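Local coordinates for protein fusarinine C esterase sidJ (Aspergillus fumigatus, PDB 6GUP) that hydrolyses the ester bonds of the fungal siderophore fusarinine C, yielding fusarinine and iron, but does not cleave triacetylfusarinine C, at residues P190-L195 against S220-A225; F234-S239 against S247-F252; L214-T219 against P224-L229; A164-R169 against Q287-W292. One frame throughout, in Å; residues are numbered along the deposited sequence.

Contact 1: residues P190-L195 against S220-A225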
loop_
_atom_site.group_PDB
_atom_site.type_symbol
_atom_site.label_atom_id
_atom_site.label_comp_id
_atom_site.label_asym_id
_atom_site.label_seq_id
_atom_site.Cartn_x
_atom_site.Cartn_y
_atom_site.Cartn_z
ATOM N N PRO A 190 2.681 -31.097 -8.151
ATOM C CA PRO A 190 1.605 -31.524 -7.235
ATOM C C PRO A 190 0.850 -30.360 -6.590
ATOM O O PRO A 190 -0.356 -30.458 -6.352
ATOM C CB PRO A 190 2.345 -32.318 -6.148
ATOM C CG PRO A 190 3.678 -32.641 -6.708
ATOM C CD PRO A 190 4.000 -31.570 -7.694
ATOM N N VAL A 191 1.573 -29.276 -6.319
ATOM C CA VAL A 191 1.007 -28.084 -5.699
ATOM C C VAL A 191 0.134 -27.330 -6.707
ATOM O O VAL A 191 -0.952 -26.871 -6.358
ATOM C CB VAL A 191 2.111 -27.160 -5.131
ATOM C CG1 VAL A 191 1.500 -25.993 -4.369
ATOM C CG2 VAL A 191 3.045 -27.942 -4.211
ATOM N N PHE A 192 0.608 -27.217 -7.949
ATOM C CA PHE A 192 -0.154 -26.571 -9.027
ATOM C C PHE A 192 -1.493 -27.258 -9.304
ATOM O O PHE A 192 -2.512 -26.588 -9.487
ATOM C CB PHE A 192 0.665 -26.540 -10.318
ATOM C CG PHE A 192 -0.019 -25.828 -11.449
ATOM C CD1 PHE A 192 -0.036 -24.445 -11.487
ATOM C CD2 PHE A 192 -0.649 -26.535 -12.470
ATOM C CE1 PHE A 192 -0.658 -23.772 -12.519
ATOM C CE2 PHE A 192 -1.280 -25.865 -13.509
ATOM C CZ PHE A 192 -1.285 -24.479 -13.534
ATOM N N GLU A 193 -1.470 -28.589 -9.348
ATOM C CA GLU A 193 -2.672 -29.391 -9.598
ATOM C C GLU A 193 -3.668 -29.289 -8.443
ATOM O O GLU A 193 -4.879 -29.220 -8.668
ATOM C CB GLU A 193 -2.307 -30.862 -9.833
ATOM C CG GLU A 193 -1.462 -31.125 -11.078
ATOM C CD GLU A 193 -2.176 -30.801 -12.380
ATOM O OE1 GLU A 193 -3.385 -31.097 -12.501
ATOM O OE2 GLU A 193 -1.520 -30.255 -13.292
ATOM N N LYS A 194 -3.150 -29.288 -7.216
ATOM C CA LYS A 194 -3.968 -29.075 -6.021
ATOM C C LYS A 194 -4.554 -27.659 -5.992
ATOM O O LYS A 194 -5.722 -27.486 -5.647
ATOM C CB LYS A 194 -3.147 -29.340 -4.753
ATOM C CG LYS A 194 -3.963 -29.432 -3.473
ATOM C CD LYS A 194 -3.143 -30.059 -2.353
ATOM C CE LYS A 194 -3.697 -29.740 -0.975
ATOM N NZ LYS A 194 -2.759 -30.177 0.098
ATOM N N LEU A 195 -3.750 -26.662 -6.370
ATOM C CA LEU A 195 -4.203 -25.261 -6.423
ATOM C C LEU A 195 -5.323 -25.023 -7.443
ATOM O O LEU A 195 -6.264 -24.279 -7.157
ATOM C CB LEU A 195 -3.031 -24.304 -6.703
ATOM C CG LEU A 195 -2.071 -23.989 -5.550
ATOM C CD1 LEU A 195 -0.872 -23.208 -6.072
ATOM C CD2 LEU A 195 -2.760 -23.219 -4.433
ATOM N N SER A 220 3.087 -19.264 -3.891
ATOM C CA SER A 220 4.429 -18.698 -4.105
ATOM C C SER A 220 5.447 -19.665 -4.717
ATOM O O SER A 220 6.452 -19.223 -5.279
ATOM C CB SER A 220 4.982 -18.119 -2.802
ATOM O OG SER A 220 4.315 -16.910 -2.506
ATOM N N LEU A 221 5.194 -20.970 -4.603
ATOM C CA LEU A 221 6.012 -21.981 -5.281
ATOM C C LEU A 221 5.850 -21.938 -6.795
ATOM O O LEU A 221 6.792 -22.253 -7.526
ATOM C CB LEU A 221 5.663 -23.390 -4.794
ATOM C CG LEU A 221 5.826 -23.685 -3.303
ATOM C CD1 LEU A 221 5.641 -25.173 -3.052
ATOM C CD2 LEU A 221 7.171 -23.211 -2.769
ATOM N N VAL A 222 4.654 -21.573 -7.254
ATOM C CA VAL A 222 4.349 -21.504 -8.685
ATOM C C VAL A 222 4.264 -20.081 -9.244
ATOM O O VAL A 222 4.373 -19.906 -10.458
ATOM C CB VAL A 222 3.061 -22.301 -9.033
ATOM C CG1 VAL A 222 1.798 -21.658 -8.457
ATOM C CG2 VAL A 222 2.936 -22.485 -10.541
ATOM N N TYR A 223 4.078 -19.077 -8.383
ATOM C CA TYR A 223 3.871 -17.708 -8.845
ATOM C C TYR A 223 5.093 -16.805 -8.582
ATOM O O TYR A 223 5.350 -16.435 -7.435
ATOM C CB TYR A 223 2.592 -17.125 -8.233
ATOM C CG TYR A 223 2.041 -15.905 -8.955
ATOM C CD1 TYR A 223 2.092 -15.789 -10.355
ATOM C CD2 TYR A 223 1.436 -14.874 -8.243
ATOM C CE1 TYR A 223 1.582 -14.678 -11.005
ATOM C CE2 TYR A 223 0.917 -13.765 -8.894
ATOM C CZ TYR A 223 0.995 -13.668 -10.269
ATOM O OH TYR A 223 0.481 -12.564 -10.907
ATOM N N PRO A 224 5.856 -16.465 -9.652
ATOM C CA PRO A 224 7.035 -15.582 -9.604
ATOM C C PRO A 224 6.812 -14.225 -8.941
ATOM O O PRO A 224 7.705 -13.730 -8.249
ATOM C CB PRO A 224 7.370 -15.369 -11.083
ATOM C CG PRO A 224 6.890 -16.596 -11.756
ATOM C CD PRO A 224 5.671 -17.029 -11.005
ATOM N N ALA A 225 5.643 -13.627 -9.172
ATOM C CA ALA A 225 5.274 -12.357 -8.537
ATOM C C ALA A 225 5.221 -12.451 -7.006
ATOM O O ALA A 225 5.485 -11.460 -6.323
ATOM C CB ALA A 225 3.944 -11.857 -9.081
#

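Contact 2: residues F234-S239 against S247-F252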
loop_
_atom_site.group_PDB
_atom_site.type_symbol
_atom_site.label_atom_id
_atom_site.label_comp_id
_atom_site.label_asym_id
_atom_site.label_seq_id
_atom_site.Cartn_x
_atom_site.Cartn_y
_atom_site.Cartn_z
ATOM N N PHE A 234 -6.513 -16.775 -9.419
ATOM C CA PHE A 234 -5.658 -17.887 -9.821
ATOM C C PHE A 234 -6.206 -18.623 -11.054
ATOM O O PHE A 234 -5.432 -18.998 -11.939
ATOM C CB PHE A 234 -5.459 -18.858 -8.654
ATOM C CG PHE A 234 -4.723 -20.109 -9.029
ATOM C CD1 PHE A 234 -3.344 -20.203 -8.870
ATOM C CD2 PHE A 234 -5.410 -21.191 -9.559
ATOM C CE1 PHE A 234 -2.668 -21.360 -9.228
ATOM C CE2 PHE A 234 -4.741 -22.342 -9.921
ATOM C CZ PHE A 234 -3.370 -22.434 -9.752
ATOM N N LEU A 235 -7.523 -18.836 -11.100
ATOM C CA LEU A 235 -8.168 -19.502 -12.248
ATOM C C LEU A 235 -7.965 -18.769 -13.565
ATOM O O LEU A 235 -7.811 -19.401 -14.611
ATOM C CB LEU A 235 -9.674 -19.697 -12.022
ATOM C CG LEU A 235 -10.117 -20.901 -11.194
ATOM C CD1 LEU A 235 -11.633 -21.003 -11.228
ATOM C CD2 LEU A 235 -9.489 -22.201 -11.678
ATOM N N SER A 236 -7.985 -17.441 -13.504
ATOM C CA SER A 236 -7.675 -16.596 -14.657
ATOM C C SER A 236 -6.297 -16.915 -15.246
ATOM O O SER A 236 -6.134 -16.963 -16.468
ATOM C CB SER A 236 -7.729 -15.119 -14.256
ATOM O OG SER A 236 -7.678 -14.278 -15.391
ATOM N N LEU A 237 -5.321 -17.146 -14.369
ATOM C CA LEU A 237 -3.935 -17.380 -14.776
ATOM C C LEU A 237 -3.653 -18.793 -15.311
ATOM O O LEU A 237 -2.713 -18.963 -16.089
ATOM C CB LEU A 237 -2.977 -17.043 -13.618
ATOM C CG LEU A 237 -3.167 -15.674 -12.936
ATOM C CD1 LEU A 237 -2.031 -15.356 -11.973
ATOM C CD2 LEU A 237 -3.341 -14.544 -13.946
ATOM N N THR A 238 -4.454 -19.789 -14.914
ATOM C CA THR A 238 -4.200 -21.198 -15.283
ATOM C C THR A 238 -5.196 -21.865 -16.237
ATOM O O THR A 238 -4.831 -22.838 -16.901
ATOM C CB THR A 238 -4.108 -22.089 -14.033
ATOM O OG1 THR A 238 -5.358 -22.081 -13.333
ATOM C CG2 THR A 238 -3.020 -21.589 -13.124
ATOM N N SER A 239 -6.437 -21.375 -16.297
ATOM C CA SER A 239 -7.448 -21.958 -17.193
ATOM C C SER A 239 -7.044 -21.761 -18.653
ATOM O O SER A 239 -6.260 -20.858 -18.952
ATOM C CB SER A 239 -8.837 -21.356 -16.939
ATOM O OG SER A 239 -9.398 -21.871 -15.744
ATOM N N SER A 247 -8.265 -13.902 -20.979
ATOM C CA SER A 247 -8.703 -13.175 -19.781
ATOM C C SER A 247 -8.226 -11.718 -19.785
ATOM O O SER A 247 -7.452 -11.307 -20.654
ATOM C CB SER A 247 -8.202 -13.884 -18.517
ATOM O OG SER A 247 -6.798 -13.750 -18.361
ATOM N N GLU A 248 -8.701 -10.953 -18.802
ATOM C CA GLU A 248 -8.333 -9.541 -18.625
ATOM C C GLU A 248 -6.824 -9.336 -18.466
ATOM O O GLU A 248 -6.253 -8.414 -19.053
ATOM C CB GLU A 248 -9.069 -8.956 -17.408
ATOM C CG GLU A 248 -8.722 -7.512 -17.071
ATOM C CD GLU A 248 -9.415 -7.020 -15.818
ATOM O OE1 GLU A 248 -9.090 -7.530 -14.725
ATOM O OE2 GLU A 248 -10.267 -6.113 -15.923
ATOM N N ASP A 249 -6.195 -10.194 -17.664
ATOM C CA ASP A 249 -4.754 -10.117 -17.400
ATOM C C ASP A 249 -3.913 -10.525 -18.604
ATOM O O ASP A 249 -2.838 -9.963 -18.828
ATOM C CB ASP A 249 -4.373 -11.009 -16.210
ATOM C CG ASP A 249 -5.055 -10.594 -14.918
ATOM O OD1 ASP A 249 -5.231 -9.379 -14.690
ATOM O OD2 ASP A 249 -5.409 -11.490 -14.124
ATOM N N ASP A 250 -4.404 -11.495 -19.375
ATOM C CA ASP A 250 -3.631 -12.104 -20.455
ATOM C C ASP A 250 -3.589 -11.212 -21.706
ATOM O O ASP A 250 -4.241 -11.488 -22.717
ATOM C CB ASP A 250 -4.189 -13.503 -20.763
ATOM C CG ASP A 250 -3.264 -14.332 -21.637
ATOM O OD1 ASP A 250 -2.047 -14.055 -21.658
ATOM O OD2 ASP A 250 -3.755 -15.272 -22.296
ATOM N N LEU A 251 -2.805 -10.140 -21.610
ATOM C CA LEU A 251 -2.606 -9.185 -22.703
ATOM C C LEU A 251 -1.346 -9.485 -23.519
ATOM O O LEU A 251 -1.286 -9.140 -24.700
ATOM C CB LEU A 251 -2.516 -7.758 -22.147
ATOM C CG LEU A 251 -3.763 -7.211 -21.443
ATOM C CD1 LEU A 251 -3.429 -5.958 -20.647
ATOM C CD2 LEU A 251 -4.872 -6.923 -22.444
ATOM N N PHE A 252 -0.356 -10.135 -22.896
ATOM C CA PHE A 252 0.997 -10.238 -23.453
ATOM C C PHE A 252 1.454 -11.662 -23.810
ATOM O O PHE A 252 2.651 -11.886 -24.015
ATOM C CB PHE A 252 1.992 -9.597 -22.473
ATOM C CG PHE A 252 1.623 -8.195 -22.060
ATOM C CD1 PHE A 252 1.431 -7.204 -23.020
ATOM C CD2 PHE A 252 1.473 -7.858 -20.715
ATOM C CE1 PHE A 252 1.090 -5.910 -22.651
ATOM C CE2 PHE A 252 1.132 -6.565 -20.341
ATOM C CZ PHE A 252 0.939 -5.590 -21.310
#

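Contact 3: residues L214-T219 against P224-L229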
loop_
_atom_site.group_PDB
_atom_site.type_symbol
_atom_site.label_atom_id
_atom_site.label_comp_id
_atom_site.label_asym_id
_atom_site.label_seq_id
_atom_site.Cartn_x
_atom_site.Cartn_y
_atom_site.Cartn_z
ATOM N N LEU A 214 -6.187 -18.492 -1.591
ATOM C CA LEU A 214 -5.421 -19.734 -1.611
ATOM C C LEU A 214 -4.175 -19.569 -0.737
ATOM O O LEU A 214 -3.715 -18.441 -0.537
ATOM C CB LEU A 214 -5.037 -20.112 -3.044
ATOM C CG LEU A 214 -6.214 -20.302 -4.011
ATOM C CD1 LEU A 214 -5.723 -20.396 -5.447
ATOM C CD2 LEU A 214 -7.040 -21.526 -3.648
ATOM N N PRO A 215 -3.629 -20.684 -0.207
ATOM C CA PRO A 215 -2.491 -20.582 0.714
ATOM C C PRO A 215 -1.249 -19.980 0.062
ATOM O O PRO A 215 -0.875 -20.380 -1.043
ATOM C CB PRO A 215 -2.225 -22.038 1.130
ATOM C CG PRO A 215 -3.448 -22.792 0.752
ATOM C CD PRO A 215 -4.003 -22.090 -0.445
ATOM N N LEU A 216 -0.633 -19.025 0.754
ATOM C CA LEU A 216 0.570 -18.348 0.263
ATOM C C LEU A 216 1.739 -19.335 0.148
ATOM O O LEU A 216 2.528 -19.254 -0.795
ATOM C CB LEU A 216 0.926 -17.160 1.177
ATOM C CG LEU A 216 1.784 -15.991 0.669
ATOM C CD1 LEU A 216 3.228 -16.398 0.432
ATOM C CD2 LEU A 216 1.199 -15.322 -0.569
ATOM N N ALA A 217 1.828 -20.269 1.098
ATOM C CA ALA A 217 2.818 -21.355 1.055
ATOM C C ALA A 217 2.826 -22.084 -0.290
ATOM O O ALA A 217 3.890 -22.352 -0.843
ATOM C CB ALA A 217 2.562 -22.351 2.178
ATOM N N MET A 218 1.633 -22.384 -0.803
ATOM C CA MET A 218 1.464 -23.105 -2.069
ATOM C C MET A 218 1.631 -22.222 -3.312
ATOM O O MET A 218 2.365 -22.589 -4.229
ATOM C CB MET A 218 0.094 -23.792 -2.100
ATOM C CG MET A 218 -0.064 -24.875 -1.043
ATOM S SD MET A 218 -1.704 -25.624 -1.014
ATOM C CE MET A 218 -1.622 -26.712 -2.431
ATOM N N THR A 219 0.949 -21.074 -3.345
ATOM C CA THR A 219 0.932 -20.208 -4.540
ATOM C C THR A 219 2.299 -19.621 -4.904
ATOM O O THR A 219 2.626 -19.499 -6.085
ATOM C CB THR A 219 -0.067 -19.036 -4.407
ATOM O OG1 THR A 219 0.218 -18.284 -3.222
ATOM C CG2 THR A 219 -1.504 -19.544 -4.364
ATOM N N PRO A 224 5.856 -16.465 -9.652
ATOM C CA PRO A 224 7.035 -15.582 -9.604
ATOM C C PRO A 224 6.812 -14.225 -8.941
ATOM O O PRO A 224 7.705 -13.730 -8.249
ATOM C CB PRO A 224 7.370 -15.369 -11.083
ATOM C CG PRO A 224 6.890 -16.596 -11.756
ATOM C CD PRO A 224 5.671 -17.029 -11.005
ATOM N N ALA A 225 5.643 -13.627 -9.172
ATOM C CA ALA A 225 5.274 -12.357 -8.537
ATOM C C ALA A 225 5.221 -12.451 -7.006
ATOM O O ALA A 225 5.485 -11.460 -6.323
ATOM C CB ALA A 225 3.944 -11.857 -9.081
ATOM N N HIS A 226 4.875 -13.633 -6.487
ATOM C CA HIS A 226 4.894 -13.924 -5.044
ATOM C C HIS A 226 3.915 -13.028 -4.267
ATOM O O HIS A 226 4.204 -12.575 -3.155
ATOM C CB HIS A 226 6.328 -13.803 -4.497
ATOM C CG HIS A 226 6.565 -14.549 -3.219
ATOM N ND1 HIS A 226 5.785 -14.378 -2.095
ATOM C CD2 HIS A 226 7.518 -15.449 -2.879
ATOM C CE1 HIS A 226 6.239 -15.149 -1.124
ATOM N NE2 HIS A 226 7.289 -15.811 -1.574
ATOM N N THR A 227 2.753 -12.785 -4.871
ATOM C CA THR A 227 1.684 -11.991 -4.259
ATOM C C THR A 227 0.542 -12.960 -3.924
ATOM O O THR A 227 0.405 -13.991 -4.591
ATOM C CB THR A 227 1.231 -10.821 -5.181
ATOM O OG1 THR A 227 0.194 -10.061 -4.555
ATOM C CG2 THR A 227 0.731 -11.302 -6.529
ATOM N N PRO A 228 -0.267 -12.656 -2.881
ATOM C CA PRO A 228 -1.393 -13.539 -2.543
ATOM C C PRO A 228 -2.400 -13.683 -3.683
ATOM O O PRO A 228 -2.527 -12.775 -4.508
ATOM C CB PRO A 228 -2.039 -12.839 -1.337
ATOM C CG PRO A 228 -1.571 -11.427 -1.420
ATOM C CD PRO A 228 -0.163 -11.554 -1.908
ATOM N N LEU A 229 -3.099 -14.815 -3.719
ATOM C CA LEU A 229 -4.023 -15.121 -4.809
ATOM C C LEU A 229 -5.358 -15.650 -4.305
ATOM O O LEU A 229 -5.404 -16.607 -3.528
ATOM C CB LEU A 229 -3.398 -16.146 -5.763
ATOM C CG LEU A 229 -2.215 -15.684 -6.620
ATOM C CD1 LEU A 229 -1.625 -16.865 -7.374
ATOM C CD2 LEU A 229 -2.620 -14.590 -7.599
HETATM O O HOH W 1 -1.876 -16.973 -2.040
HETATM O O HOH W 2 1.988 -16.410 -4.219
#

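Contact 4: residues A164-R169 against Q287-W292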
loop_
_atom_site.group_PDB
_atom_site.type_symbol
_atom_site.label_atom_id
_atom_site.label_comp_id
_atom_site.label_asym_id
_atom_site.label_seq_id
_atom_site.Cartn_x
_atom_site.Cartn_y
_atom_site.Cartn_z
ATOM N N ALA A 164 9.277 -4.721 -19.621
ATOM C CA ALA A 164 9.065 -6.151 -19.386
ATOM C C ALA A 164 7.580 -6.550 -19.250
ATOM O O ALA A 164 7.189 -7.147 -18.240
ATOM C CB ALA A 164 9.869 -6.607 -18.169
ATOM N N PRO A 165 6.748 -6.208 -20.259
ATOM C CA PRO A 165 5.364 -6.694 -20.257
ATOM C C PRO A 165 5.332 -8.188 -20.577
ATOM O O PRO A 165 5.518 -8.585 -21.730
ATOM C CB PRO A 165 4.691 -5.865 -21.355
ATOM C CG PRO A 165 5.794 -5.489 -22.275
ATOM C CD PRO A 165 7.026 -5.352 -21.430
ATOM N N VAL A 166 5.105 -8.994 -19.543
ATOM C CA VAL A 166 5.277 -10.442 -19.606
ATOM C C VAL A 166 3.975 -11.126 -19.195
ATOM O O VAL A 166 3.312 -10.701 -18.246
ATOM C CB VAL A 166 6.449 -10.874 -18.690
ATOM C CG1 VAL A 166 6.472 -12.381 -18.453
ATOM C CG2 VAL A 166 7.772 -10.415 -19.289
ATOM N N SER A 167 3.622 -12.186 -19.920
ATOM C CA SER A 167 2.442 -12.991 -19.609
ATOM C C SER A 167 2.674 -13.816 -18.344
ATOM O O SER A 167 3.602 -14.627 -18.291
ATOM C CB SER A 167 2.097 -13.920 -20.780
ATOM O OG SER A 167 1.120 -14.881 -20.413
ATOM N N ASP A 168 1.836 -13.590 -17.331
ATOM C CA ASP A 168 1.844 -14.405 -16.109
ATOM C C ASP A 168 1.479 -15.855 -16.411
ATOM O O ASP A 168 2.055 -16.775 -15.830
ATOM C CB ASP A 168 0.871 -13.848 -15.062
ATOM C CG ASP A 168 1.358 -12.556 -14.428
ATOM O OD1 ASP A 168 2.546 -12.474 -14.046
ATOM O OD2 ASP A 168 0.542 -11.620 -14.292
ATOM N N ARG A 169 0.513 -16.044 -17.308
ATOM C CA ARG A 169 0.125 -17.374 -17.781
ATOM C C ARG A 169 1.324 -18.142 -18.343
ATOM O O ARG A 169 1.572 -19.283 -17.949
ATOM C CB ARG A 169 -0.988 -17.271 -18.837
ATOM C CG ARG A 169 -1.132 -18.503 -19.714
ATOM C CD ARG A 169 -2.260 -18.385 -20.716
ATOM N NE ARG A 169 -2.168 -19.490 -21.672
ATOM C CZ ARG A 169 -1.585 -19.448 -22.874
ATOM N NH1 ARG A 169 -1.574 -20.549 -23.624
ATOM N NH2 ARG A 169 -1.043 -18.330 -23.362
ATOM N N GLN A 287 13.979 -14.106 -17.300
ATOM C CA GLN A 287 13.809 -15.456 -16.770
ATOM C C GLN A 287 12.343 -15.900 -16.653
ATOM O O GLN A 287 12.086 -17.088 -16.479
ATOM C CB GLN A 287 14.549 -15.614 -15.424
ATOM C CG GLN A 287 13.943 -14.917 -14.200
ATOM C CD GLN A 287 14.127 -13.403 -14.169
ATOM O OE1 GLN A 287 14.754 -12.813 -15.050
ATOM N NE2 GLN A 287 13.570 -12.770 -13.144
ATOM N N SER A 288 11.401 -14.955 -16.727
ATOM C CA SER A 288 9.964 -15.264 -16.712
ATOM C C SER A 288 9.402 -15.682 -18.074
ATOM O O SER A 288 8.330 -16.279 -18.132
ATOM C CB SER A 288 9.164 -14.062 -16.196
ATOM O OG SER A 288 9.565 -13.707 -14.886
ATOM N N VAL A 289 10.110 -15.364 -19.158
ATOM C CA VAL A 289 9.630 -15.644 -20.510
ATOM C C VAL A 289 10.178 -17.000 -20.959
ATOM O O VAL A 289 11.390 -17.221 -20.880
ATOM C CB VAL A 289 10.060 -14.537 -21.495
ATOM C CG1 VAL A 289 9.547 -14.823 -22.903
ATOM C CG2 VAL A 289 9.548 -13.186 -21.011
ATOM N N PRO A 290 9.295 -17.915 -21.423
ATOM C CA PRO A 290 9.777 -19.220 -21.893
ATOM C C PRO A 290 10.732 -19.128 -23.081
ATOM O O PRO A 290 10.609 -18.224 -23.911
ATOM C CB PRO A 290 8.500 -19.973 -22.300
ATOM C CG PRO A 290 7.354 -19.188 -21.782
ATOM C CD PRO A 290 7.822 -17.808 -21.456
ATOM N N ALA A 291 11.669 -20.071 -23.151
ATOM C CA ALA A 291 12.634 -20.143 -24.250
ATOM C C ALA A 291 11.981 -20.485 -25.596
ATOM O O ALA A 291 12.547 -20.181 -26.648
ATOM C CB ALA A 291 13.735 -21.143 -23.925
ATOM N N TRP A 292 10.802 -21.114 -25.565
ATOM C CA TRP A 292 10.019 -21.366 -26.787
ATOM C C TRP A 292 9.341 -20.116 -27.388
ATOM O O TRP A 292 8.866 -20.170 -28.524
ATOM C CB TRP A 292 8.996 -22.502 -26.578
ATOM C CG TRP A 292 7.846 -22.226 -25.631
ATOM C CD1 TRP A 292 6.714 -21.505 -25.897
ATOM C CD2 TRP A 292 7.702 -22.711 -24.289
ATOM N NE1 TRP A 292 5.888 -21.493 -24.798
ATOM C CE2 TRP A 292 6.468 -22.226 -23.798
ATOM C CE3 TRP A 292 8.502 -23.500 -23.450
ATOM C CZ2 TRP A 292 6.015 -22.503 -22.500
ATOM C CZ3 TRP A 292 8.049 -23.779 -22.159
ATOM C CH2 TRP A 292 6.816 -23.278 -21.698
HETATM O O HOH W 3 5.847 -15.376 -19.866
#

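Contact 1: residues P190-L195 against S220-A225
The ring of Phe192 meets Val222 obliquely, its CD1 3.7 Å from Val222 CG2. Within its own helix, Glu193 OE2 lies at the ring edge, in plane, and that carboxylate also forms a salt bridge with Arg189. With CG anti to the backbone N (chi1 -177°), the ring also touches Thr238 of helix 231-238 and Ile172 and Leu176 of helix 168-178. The ring of Tyr223, in the other segment, carries Ala225 CB on one face, 3.5 Å above the plane and displaced toward the rim.

Val222 has more surface buried here than any other residue and splits its two methyls between two partners. While CG2 serves Phe192, CG1 meets Leu195 CD1 tip to tip at 3.9 Å. One turn earlier than Leu195 on helix 185-205, Val191 places CG2 4.0 Å from Leu221 CD1, the two side chains crossing at about a right angle. Met218 and Thr219, from helix 216-222, also pack on Leu195.

No hydrogen bond crosses between the segments. The end of helix 216-222 is therefore held against helix 185-205 by branched aliphatic groups and one aromatic ring, an interface that depends on shape and hydrophobic burial and not on directional bonds.

Contact 2: residues F234-S239 against S247-F252
Two serine hydroxyls make the only hydrogen bond between the segments, and it is a weak one: Ser247 OG donates to Ser236 OG over 3.1 Å. Ser236 presents its hydroxyl from the last turn of helix 231-238, with OG anti to the backbone N (chi1 -169°). Ser247 OG is also approached from its own loop, as a weak acceptor for the backbone N of Asp250, 3.4 Å away. Ser247 OG thus lies between the helix and the turn that follows Ser247, weakly bonded to both; Asp250 is the centre of an inverse gamma turn.

Beside the serine pair, Asp249 crosses Leu237 obliquely, its OD2 3.7 Å from Leu237 CD2. The same oxygen stays 3.8 Å from Ser236 OG. Its strong partner is Arg233, one turn earlier than Leu237 on the helix, with which OD2 forms a salt bridge. His85 and Gln127 also touch Asp249.

The loop is thus tied to helix 231-238 chiefly through the charge pair, with the serine bond as a weak supplement. Because Asp249 is buried, the salt bridge to Arg233 probably stabilises its negative charge next to the apolar Leu237 methyl.

Contact 3: residues L214-T219 against P224-L229
Leu229 packs on Thr219 and bonds to Leu214 where the start of helix 216-222, with Pro215 at its N-cap position, meets the loop leading on to helix 231-238, extended at 227-229. This is the largely helical region between strands 159-163 and 278-283 of the alpha/beta-hydrolase fold. Leu229, Leu216 and Thr219 have the most surface buried.

Leu229 works through backbone and side chain alike. Its carbonyl O accepts the backbone N of Leu214 at 2.8 Å with an N-H...O angle of 159°, while its CD1 packs 4.0 Å from Thr219 CB. The Leu229 and Thr219 side chains cross at a slant, and CG2 of the threonine adds to the apolar contact. Phe234 of helix 231-238 packs on both Leu214 and Leu229.

Leu216, at the exposed border, forks over the loop. With CG anti to the backbone N (chi1 -158°), the side chain reaches the second segment, where CD1 comes 3.6 Å from His226 CE1, oblique to the imidazole, and CD2 lies 3.7 Å from Pro228 CA. The leucine and histidine side chains run nearly perpendicular to each other. Pro228 also touches Ser80 and Trp81.

Thr219 presents carbon to Leu229 and oxygen to two waters that bridge the segments. One water joins its OG1 to Leu214 O and Leu229 N, complementing the direct backbone bond between the same two leucines. The second water lies 2.8 Å from Thr219 OG1 and donates to Thr227 O at 2.9 Å.

Contact 4: residues A164-R169 against Q287-W292
Ser288 meets Val166 through carbon: its CB lies 3.9 Å from Val166 CG1. Its OG, anti to the carbonyl carbon (chi1 -59°), is not the atom that makes this contact. Ser288 N is hydrogen-bonded to Asp286 OD1, and its O accepts a hydrogen bond from a water 3.2 Å away that also donates to Ser167 O, 2.8 Å from it. That water is the polar link between the two segments, across which no direct hydrogen bond forms.

Val289 continues the apolar patch. Its CG2 approaches both methyls of Val166, at 3.7 Å from CG2 and 4.1 Å from CG1, the two valines meeting at a slant. Val166 is buried and points toward this loop, and Asp286 touches it as well. Val289 also packs on Lys295 of helix 295-307.

Beyond Val289 the chain turns away from Val166. Pro290 rests on Trp174 of helix 168-178 and lays its CB over the centre of the Trp292 ring, 3.3 Å above the plane. Trp292 itself packs on Gln173 of that helix, which Ser167 opens as N-cap, its OG accepting the N of Glu170.

Both segments follow the neighbouring parallel strands 159-163 and 278-283, the first running on into helix 168-178. In an alpha/beta-hydrolase such carboxy-terminal strand ends carry the active site, and Asp286 probably belongs to a Ser-His-Asp catalytic triad with Ser123 and His327.

In the fold
Contacts 1 and 3 share helix 216-222 and lie about 7 Å apart between centres, far out from the middle of the chain; one is wholly apolar, whereas the other mixes methyl packing with backbone and water-mediated bonds. Contact 2 joins this helical region to the body of the enzyme through polar side chains, and Phe234 and Thr238 of its helix touch Phe192, Leu195, Leu214 and Leu229. Contact 4, about 14 Å from the chain centre, is the one beside the probable catalytic site, and the other three are nested in the long chain excursion it closes. None is fully buried; contact 3, with Leu216 and His226 exposed, reaches the surface most plainly.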